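Local coordinates for Atg1 tMIT (Kluyveromyces marxianus, PDB 4P1N), which forms the tandem MIT region of a serine/threonine protein kinase that is essential for autophagy and required for autophagosome formation, at residues 14-19 / 219-224. Numbering follows the deposited sequence.
Sequences VESLSA and SLWMLE
Ala19 sets its methyl over one face of the Trp221 indole, and this pair carries the contact. The CB of Ala19 stands 3.9 Å from the centroid of the six-membered ring of Trp221, on a line only 18° off the ring normal, which identifies a CH-pi interaction. The closest approach is 3.7 Å, from CB of Ala19 to CE2 of Trp221, with CZ2 next, so the methyl sits off the centre of the six-membered ring toward its CE2-CZ2 side. With CG of Trp221 anti to its carbonyl carbon (chi1 -68°), the indole is directed toward helix 10-33, and chi2 (125°) turns its face to Ala19. One turn earlier, Ser16 has OG anti to its own nitrogen and approaches the benzo end obliquely, with OG 3.8 Å from CZ3 of Trp221 and no hydrogen bond. Replacing Trp221 with an alanine would probably leave the Ala19 methyl without its aromatic platform and open a gap beside Ala19 and Ser16. Further along helix 10-33, Lys20 is touched by the side chains of both Trp221 and Glu224, and Leu137 of the second subunit packs on Ala19. Helix 10-33 of the first MIT domain thus meets helix 209-227 of the second without a hydrogen bond between these segments; van der Waals packing and the weak CH-pi attraction, not directed polar bonds, join them at this point.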
loop_
_atom_site.group_PDB
_atom_site.type_symbol
_atom_site.label_atom_id
_atom_site.label_comp_id
_atom_site.label_asym_id
_atom_site.label_seq_id
_atom_site.Cartn_x
_atom_site.Cartn_y
_atom_site.Cartn_z
ATOM N N VAL B 14 11.725 -3.509 3.718
ATOM C CA VAL B 14 10.614 -2.660 3.397
ATOM C C VAL B 14 9.304 -3.311 3.846
ATOM O O VAL B 14 8.460 -2.630 4.365
ATOM C CB VAL B 14 10.590 -2.352 1.896
ATOM C CG1 VAL B 14 9.371 -1.526 1.526
ATOM C CG2 VAL B 14 11.841 -1.577 1.526
ATOM N N GLU B 15 9.156 -4.628 3.702
ATOM C CA GLU B 15 7.948 -5.306 4.194
ATOM C C GLU B 15 7.775 -5.155 5.700
ATOM O O GLU B 15 6.669 -4.975 6.182
ATOM C CB GLU B 15 7.962 -6.801 3.882
ATOM C CG GLU B 15 7.507 -7.112 2.485
ATOM C CD GLU B 15 7.567 -8.595 2.151
ATOM O OE1 GLU B 15 8.504 -9.277 2.602
ATOM O OE2 GLU B 15 6.678 -9.068 1.409
ATOM N N SER B 16 8.887 -5.308 6.415
ATOM C CA SER B 16 8.963 -5.132 7.875
ATOM C C SER B 16 8.568 -3.693 8.328
ATOM O O SER B 16 7.813 -3.507 9.267
ATOM C CB SER B 16 10.396 -5.481 8.328
ATOM O OG SER B 16 10.592 -5.232 9.714
ATOM N N LEU B 17 9.064 -2.678 7.639
ATOM C CA LEU B 17 8.646 -1.319 7.910
ATOM C C LEU B 17 7.202 -1.107 7.590
ATOM O O LEU B 17 6.541 -0.380 8.305
ATOM C CB LEU B 17 9.495 -0.283 7.141
ATOM C CG LEU B 17 10.914 -0.234 7.698
ATOM C CD1 LEU B 17 11.880 0.395 6.692
ATOM C CD2 LEU B 17 10.969 0.502 9.037
ATOM N N SER B 18 6.711 -1.739 6.537
ATOM C CA SER B 18 5.311 -1.571 6.095
ATOM C C SER B 18 4.352 -2.225 7.069
ATOM O O SER B 18 3.229 -1.732 7.284
ATOM C CB SER B 18 5.091 -2.133 4.693
ATOM O OG SER B 18 5.837 -1.405 3.734
ATOM N N ALA B 19 4.783 -3.315 7.682
ATOM C CA ALA B 19 4.008 -3.902 8.773
ATOM C C ALA B 19 3.853 -2.960 9.965
ATOM O O ALA B 19 2.760 -2.779 10.554
ATOM C CB ALA B 19 4.647 -5.206 9.207
ATOM N N SER B 219 1.153 -6.529 18.662
ATOM C CA SER B 219 1.802 -5.941 19.841
ATOM C C SER B 219 3.290 -5.845 19.680
ATOM O O SER B 219 3.913 -4.918 20.169
ATOM C CB SER B 219 1.572 -6.767 21.090
ATOM O OG SER B 219 0.221 -6.805 21.455
ATOM N N LEU B 220 3.892 -6.853 19.062
ATOM C CA LEU B 220 5.313 -6.874 18.911
ATOM C C LEU B 220 5.753 -5.833 17.900
ATOM O O LEU B 220 6.709 -5.126 18.137
ATOM C CB LEU B 220 5.792 -8.248 18.449
ATOM C CG LEU B 220 5.781 -9.309 19.540
ATOM C CD1 LEU B 220 6.041 -10.648 18.872
ATOM C CD2 LEU B 220 6.821 -9.032 20.622
ATOM N N TRP B 221 5.057 -5.735 16.768
ATOM C CA TRP B 221 5.389 -4.669 15.823
ATOM C C TRP B 221 5.349 -3.317 16.507
ATOM O O TRP B 221 6.252 -2.518 16.338
ATOM C CB TRP B 221 4.450 -4.637 14.642
ATOM C CG TRP B 221 4.558 -5.779 13.729
ATOM C CD1 TRP B 221 3.532 -6.614 13.352
ATOM C CD2 TRP B 221 5.715 -6.205 12.996
ATOM N NE1 TRP B 221 3.985 -7.523 12.439
ATOM C CE2 TRP B 221 5.318 -7.296 12.200
ATOM C CE3 TRP B 221 7.019 -5.743 12.900
ATOM C CZ2 TRP B 221 6.176 -7.939 11.350
ATOM C CZ3 TRP B 221 7.904 -6.401 12.056
ATOM C CH2 TRP B 221 7.478 -7.494 11.293
ATOM N N MET B 222 4.319 -3.089 17.314
ATOM C CA MET B 222 4.135 -1.806 18.027
ATOM C C MET B 222 5.258 -1.491 18.959
ATOM O O MET B 222 5.804 -0.397 18.911
ATOM C CB MET B 222 2.819 -1.782 18.796
ATOM C CG MET B 222 1.630 -1.793 17.849
ATOM S SD MET B 222 0.050 -1.653 18.709
ATOM C CE MET B 222 0.091 0.014 19.283
ATOM N N LEU B 223 5.631 -2.452 19.801
ATOM C CA LEU B 223 6.705 -2.245 20.755
ATOM C C LEU B 223 8.074 -2.143 20.104
ATOM O O LEU B 223 8.971 -1.466 20.640
ATOM C CB LEU B 223 6.716 -3.367 21.825
ATOM C CG LEU B 223 5.521 -3.454 22.754
ATOM C CD1 LEU B 223 5.606 -4.700 23.634
ATOM C CD2 LEU B 223 5.438 -2.209 23.610
ATOM N N GLU B 224 8.286 -2.828 18.987
ATOM C CA GLU B 224 9.574 -2.685 18.281
ATOM C C GLU B 224 9.791 -1.274 17.789
ATOM O O GLU B 224 10.903 -0.781 17.771
ATOM C CB GLU B 224 9.705 -3.657 17.119
ATOM C CG GLU B 224 10.292 -4.974 17.573
ATOM C CD GLU B 224 9.870 -6.131 16.714
ATOM O OE1 GLU B 224 9.662 -7.211 17.298
ATOM O OE2 GLU B 224 9.746 -5.958 15.478
#